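N5-carboxyaminoimidazole ribonucleotide synthetase (Bacillus anthracis, PDB 3QFF) probably catalyses the ATP-dependent carboxylation of aminoimidazole ribonucleotide with bicarbonate, giving N5-carboxyaminoimidazole ribonucleotide in purine biosynthesis. Local coordinates at residues R9-G14 with H97-Q102; S76-Y81 with A301-P306. All blocks are in the same frame, centred on the assembly; numbering follows the deposited sequence.

Contact 1: R9-G14 with H97-Q102; sequences RIILPG and HAYLPQ
Arg9 lays its guanidinium flat over one face of the Tyr99 ring, the two planes only 3° apart and their centres separated by 4.0 Å. The stack is also a cation-pi contact, since Arg9 CZ stands 25° off the ring normal, above the face. Arg9 reaches this position with CG anti to its backbone N (chi1 -172°) and the chain extended as far as NE, which runs the side chain along the ring from hydroxyl to CB. Its CD makes a CH-pi contact at 4.1 Å from the centroid of the Tyr99 ring, and farther on NH2 lies 3.7 Å from Tyr99 CB. Tyr99, its ring likewise anti to the backbone N, slides past in the opposite direction. Pro101 CD covers the opposite face, 3.8 Å above the Tyr99 ring plane. Ile11 adds an oblique apolar touch, with its CD1 3.8 Å from Tyr99 CE2. No direct hydrogen bond joins the segments; instead a water in the ring plane lies 2.6 Å from Tyr99 OH and donates to Arg9 O at 2.8 Å. The contact thus joins the lead-in to strand 16-20 with the loop between helices 88-97 and 105-110, beside the parallel sheet, whose Val78 touches both Ile11 and Tyr99. The charge of Arg9 is probably eased by the ring's pi electrons, and Tyr99 is sandwiched between Arg9 and Pro101 with its hydroxyl tied by the water.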
loop_
_atom_site.group_PDB
_atom_site.type_symbol
_atom_site.label_atom_id
_atom_site.label_comp_id
_atom_site.label_asym_id
_atom_site.label_seq_id
_atom_site.Cartn_x
_atom_site.Cartn_y
_atom_site.Cartn_z
ATOM N N ARG A 9 8.401 -3.945 -24.808
ATOM C CA ARG A 9 9.326 -4.314 -23.708
ATOM C C ARG A 9 8.700 -4.240 -22.304
ATOM O O ARG A 9 8.330 -3.158 -21.826
ATOM C CB ARG A 9 10.588 -3.463 -23.769
ATOM C CG ARG A 9 11.702 -3.887 -22.803
ATOM C CD ARG A 9 13.022 -3.314 -23.308
ATOM N NE ARG A 9 14.128 -3.566 -22.402
ATOM C CZ ARG A 9 15.398 -3.283 -22.672
ATOM N NH1 ARG A 9 15.739 -2.726 -23.831
ATOM N NH2 ARG A 9 16.329 -3.556 -21.774
ATOM N N ILE A 10 8.605 -5.400 -21.660
ATOM C CA ILE A 10 7.994 -5.529 -20.341
ATOM C C ILE A 10 9.037 -5.953 -19.324
ATOM O O ILE A 10 9.848 -6.845 -19.590
ATOM C CB ILE A 10 6.839 -6.567 -20.362
ATOM C CG1 ILE A 10 5.711 -6.097 -21.295
ATOM C CG2 ILE A 10 6.311 -6.841 -18.939
ATOM C CD1 ILE A 10 4.664 -7.195 -21.619
ATOM N N ILE A 11 9.024 -5.299 -18.164
ATOM C CA ILE A 11 9.893 -5.668 -17.039
ATOM C C ILE A 11 9.058 -6.421 -15.996
ATOM O O ILE A 11 8.253 -5.820 -15.270
ATOM C CB ILE A 11 10.566 -4.429 -16.397
ATOM C CG1 ILE A 11 11.240 -3.528 -17.448
ATOM C CG2 ILE A 11 11.527 -4.838 -15.277
ATOM C CD1 ILE A 11 12.414 -4.215 -18.267
ATOM N N LEU A 12 9.264 -7.733 -15.934
ATOM C CA LEU A 12 8.437 -8.614 -15.112
ATOM C C LEU A 12 8.750 -8.560 -13.622
ATOM O O LEU A 12 9.899 -8.330 -13.227
ATOM C CB LEU A 12 8.551 -10.069 -15.601
ATOM C CG LEU A 12 7.943 -10.382 -16.966
ATOM C CD1 LEU A 12 8.291 -11.817 -17.427
ATOM C CD2 LEU A 12 6.427 -10.126 -16.965
ATOM N N PRO A 13 7.730 -8.803 -12.784
ATOM C CA PRO A 13 7.953 -9.027 -11.352
ATOM C C PRO A 13 9.127 -9.963 -11.127
ATOM O O PRO A 13 9.279 -10.943 -11.863
ATOM C CB PRO A 13 6.664 -9.690 -10.917
ATOM C CG PRO A 13 5.613 -8.988 -11.787
ATOM C CD PRO A 13 6.292 -8.824 -13.129
ATOM N N GLY A 14 9.974 -9.635 -10.149
ATOM C CA GLY A 14 11.153 -10.442 -9.862
ATOM C C GLY A 14 12.423 -9.745 -10.312
ATOM O O GLY A 14 13.494 -10.004 -9.777
ATOM N N HIS A 97 22.779 3.114 -22.594
ATOM C CA HIS A 97 23.453 1.886 -22.143
ATOM C C HIS A 97 22.747 1.132 -21.012
ATOM O O HIS A 97 23.150 0.024 -20.650
ATOM C CB HIS A 97 24.912 2.176 -21.774
ATOM C CG HIS A 97 25.690 2.817 -22.878
ATOM N ND1 HIS A 97 25.965 2.171 -24.066
ATOM C CD2 HIS A 97 26.244 4.047 -22.981
ATOM C CE1 HIS A 97 26.662 2.976 -24.850
ATOM N NE2 HIS A 97 26.844 4.122 -24.215
ATOM N N ALA A 98 21.713 1.742 -20.439
ATOM C CA ALA A 98 20.837 1.051 -19.501
ATOM C C ALA A 98 19.430 1.104 -20.072
ATOM O O ALA A 98 19.231 1.488 -21.233
ATOM C CB ALA A 98 20.877 1.718 -18.129
ATOM N N TYR A 99 18.459 0.696 -19.268
ATOM C CA TYR A 99 17.072 0.821 -19.672
ATOM C C TYR A 99 16.382 1.927 -18.865
ATOM O O TYR A 99 15.994 1.718 -17.713
ATOM C CB TYR A 99 16.331 -0.526 -19.578
ATOM C CG TYR A 99 14.918 -0.430 -20.093
ATOM C CD1 TYR A 99 14.651 0.088 -21.366
ATOM C CD2 TYR A 99 13.844 -0.843 -19.310
ATOM C CE1 TYR A 99 13.343 0.205 -21.833
ATOM C CE2 TYR A 99 12.540 -0.742 -19.770
ATOM C CZ TYR A 99 12.293 -0.221 -21.030
ATOM O OH TYR A 99 10.996 -0.111 -21.469
ATOM N N LEU A 100 16.274 3.106 -19.486
ATOM C CA LEU A 100 15.651 4.299 -18.905
ATOM C C LEU A 100 14.477 4.730 -19.808
ATOM O O LEU A 100 14.622 5.665 -20.608
ATOM C CB LEU A 100 16.676 5.444 -18.800
ATOM C CG LEU A 100 16.250 6.706 -18.037
ATOM C CD1 LEU A 100 16.587 6.561 -16.562
ATOM C CD2 LEU A 100 16.918 7.968 -18.634
ATOM N N PRO A 101 13.317 4.049 -19.685
ATOM C CA PRO A 101 12.150 4.284 -20.545
ATOM C C PRO A 101 11.601 5.714 -20.481
ATOM O O PRO A 101 10.971 6.151 -21.437
ATOM C CB PRO A 101 11.096 3.296 -20.002
ATOM C CG PRO A 101 11.549 2.932 -18.635
ATOM C CD PRO A 101 13.060 2.972 -18.713
ATOM N N GLN A 102 11.840 6.425 -19.374
ATOM C CA GLN A 102 11.420 7.828 -19.252
ATOM C C GLN A 102 12.141 8.752 -20.228
ATOM O O GLN A 102 11.587 9.781 -20.643
ATOM C CB GLN A 102 11.620 8.347 -17.829
ATOM C CG GLN A 102 10.544 7.883 -16.857
ATOM C CD GLN A 102 10.988 8.017 -15.436
ATOM O OE1 GLN A 102 11.855 7.260 -14.968
ATOM N NE2 GLN A 102 10.431 8.998 -14.732
HETATM O O HOH W 1 9.269 -1.364 -19.902
#

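Contact 2: S76-Y81 with A301-P306; sequences SDVVTY and AICNLP
Ile302 meets Val78 and Thr80 through apolar contacts, and no hydrogen bond crosses between the two segments. With CG1 set between its backbone N and carbonyl carbon (chi1 66°) and chi2 extended at 169°, Ile302 sends CD1 to the strand. There CD1 lies 3.8 Å from Thr80 CB and 3.9 Å from Thr80 CG2, the two side chains crossing at about a right angle. The same methyl is 4.1 Å from Val78 CG2, the branch that is anti to the valine's backbone N. The other valine methyl, CG1, turns to sulfur instead, 4.2 Å from Cys303 SG. All four residues are buried.

Strand 78-81 is an outermost strand of the four-stranded parallel sheet in the Rossmann-like preATP-grasp domain, next to strand 16-20, and the contact sets the side chains on one face of this edge strand against the C-terminal end of helix 294-303. A Schellman motif ends the helix: Asn304, with positive phi (62°), is its C-prime residue, Leu305 N turns back to a carbonyl of the last helical turn, and Asn304 N makes a weak 3.4 Å bond to Ala301 O.

Polar groups find their partners outside the apolar patch. Thr80 OG1 hydrogen-bonds to Gln102 OE1 and His298 NE2, the latter from the same helix, while Asn304 OD1 bonds to Ser206 OG and Asn304 ND2 to Met7 O.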
loop_
_atom_site.group_PDB
_atom_site.type_symbol
_atom_site.label_atom_id
_atom_site.label_comp_id
_atom_site.label_asym_id
_atom_site.label_seq_id
_atom_site.Cartn_x
_atom_site.Cartn_y
_atom_site.Cartn_z
ATOM N N SER A 76 20.466 -3.205 -12.514
ATOM C CA SER A 76 19.042 -2.866 -12.628
ATOM C C SER A 76 18.477 -3.272 -13.988
ATOM O O SER A 76 19.099 -3.035 -15.016
ATOM C CB SER A 76 18.857 -1.352 -12.461
ATOM O OG SER A 76 19.255 -0.939 -11.170
ATOM N N ASP A 77 17.284 -3.863 -13.986
ATOM C CA ASP A 77 16.559 -4.176 -15.217
ATOM C C ASP A 77 15.817 -2.974 -15.798
ATOM O O ASP A 77 15.559 -2.915 -17.009
ATOM C CB ASP A 77 15.625 -5.348 -14.957
ATOM C CG ASP A 77 16.399 -6.582 -14.495
ATOM O OD1 ASP A 77 16.904 -7.323 -15.378
ATOM O OD2 ASP A 77 16.539 -6.777 -13.266
ATOM N N VAL A 78 15.485 -2.020 -14.932
ATOM C CA VAL A 78 14.905 -0.739 -15.352
ATOM C C VAL A 78 15.379 0.310 -14.358
ATOM O O VAL A 78 15.506 0.029 -13.156
ATOM C CB VAL A 78 13.335 -0.786 -15.480
ATOM C CG1 VAL A 78 12.658 -1.161 -14.160
ATOM C CG2 VAL A 78 12.768 0.552 -16.032
ATOM N N VAL A 79 15.675 1.502 -14.862
ATOM C CA VAL A 79 16.112 2.619 -14.020
ATOM C C VAL A 79 15.081 3.763 -14.063
ATOM O O VAL A 79 14.593 4.133 -15.132
ATOM C CB VAL A 79 17.526 3.121 -14.440
ATOM C CG1 VAL A 79 18.000 4.304 -13.568
ATOM C CG2 VAL A 79 18.555 1.973 -14.362
ATOM N N THR A 80 14.756 4.306 -12.895
ATOM C CA THR A 80 13.954 5.517 -12.788
ATOM C C THR A 80 14.648 6.460 -11.805
ATOM O O THR A 80 15.659 6.100 -11.188
ATOM C CB THR A 80 12.460 5.207 -12.385
ATOM O OG1 THR A 80 11.703 6.424 -12.329
ATOM C CG2 THR A 80 12.383 4.504 -11.031
ATOM N N TYR A 81 14.127 7.673 -11.676
ATOM C CA TYR A 81 14.742 8.667 -10.798
ATOM C C TYR A 81 13.707 9.377 -9.945
ATOM O O TYR A 81 12.568 9.595 -10.375
ATOM C CB TYR A 81 15.483 9.720 -11.637
ATOM C CG TYR A 81 14.559 10.396 -12.632
ATOM C CD1 TYR A 81 14.441 9.924 -13.941
ATOM C CD2 TYR A 81 13.758 11.471 -12.240
ATOM C CE1 TYR A 81 13.556 10.533 -14.850
ATOM C CE2 TYR A 81 12.877 12.075 -13.128
ATOM C CZ TYR A 81 12.782 11.608 -14.421
ATOM O OH TYR A 81 11.903 12.219 -15.275
ATOM N N ALA A 301 3.861 1.910 -15.271
ATOM C CA ALA A 301 4.168 2.687 -16.469
ATOM C C ALA A 301 5.565 2.397 -17.030
ATOM O O ALA A 301 5.723 2.187 -18.242
ATOM C CB ALA A 301 4.010 4.210 -16.204
ATOM N N ILE A 302 6.572 2.401 -16.161
ATOM C CA ILE A 302 7.942 2.194 -16.622
ATOM C C ILE A 302 8.228 0.719 -16.955
ATOM O O ILE A 302 9.080 0.427 -17.795
ATOM C CB ILE A 302 9.000 2.759 -15.643
ATOM C CG1 ILE A 302 8.990 1.984 -14.324
ATOM C CG2 ILE A 302 8.797 4.293 -15.453
ATOM C CD1 ILE A 302 10.171 2.290 -13.408
ATOM N N CYS A 303 7.532 -0.192 -16.279
ATOM C CA CYS A 303 7.693 -1.621 -16.521
ATOM C C CYS A 303 6.798 -2.097 -17.665
ATOM O O CYS A 303 6.886 -3.256 -18.082
ATOM C CB CYS A 303 7.387 -2.439 -15.255
ATOM S SG CYS A 303 8.559 -2.216 -13.894
ATOM N N ASN A 304 5.943 -1.197 -18.165
ATOM C CA ASN A 304 5.000 -1.490 -19.250
ATOM C C ASN A 304 3.991 -2.583 -18.876
ATOM O O ASN A 304 3.697 -3.486 -19.657
ATOM C CB ASN A 304 5.750 -1.809 -20.561
ATOM C CG ASN A 304 4.883 -1.625 -21.803
ATOM O OD1 ASN A 304 3.894 -0.885 -21.787
ATOM N ND2 ASN A 304 5.257 -2.300 -22.897
ATOM N N LEU A 305 3.478 -2.510 -17.655
ATOM C CA LEU A 305 2.334 -3.329 -17.256
ATOM C C LEU A 305 1.057 -2.542 -17.539
ATOM O O LEU A 305 1.105 -1.314 -17.719
ATOM C CB LEU A 305 2.419 -3.674 -15.767
ATOM C CG LEU A 305 3.760 -4.201 -15.247
ATOM C CD1 LEU A 305 3.689 -4.349 -13.744
ATOM C CD2 LEU A 305 4.135 -5.544 -15.915
ATOM N N PRO A 306 -0.093 -3.226 -17.593
ATOM C CA PRO A 306 -1.329 -2.453 -17.744
ATOM C C PRO A 306 -1.481 -1.455 -16.587
ATOM O O PRO A 306 -1.134 -1.773 -15.439
ATOM C CB PRO A 306 -2.412 -3.525 -17.647
ATOM C CG PRO A 306 -1.731 -4.782 -18.108
ATOM C CD PRO A 306 -0.377 -4.672 -17.457
#

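From the N terminus, the chain passes through 9-14 ahead of strand 16-20, then through 76-81, then 97-102, and much later 301-306. Contact 1 closes a loop of 82 intervening residues that contains strand 78-81; contact 2 opens inside that loop and closes 219 residues on, so the two cross rather than nest. Their centres are 5 Å apart, and they join directly: Tyr99 O lies 2.9 Å from Val79 N, a probable backbone hydrogen bond. Contact 1 ties the N-terminal lead-in to the loop after helix 88-97, whereas contact 2 fastens the edge of the parallel sheet to helix 294-303.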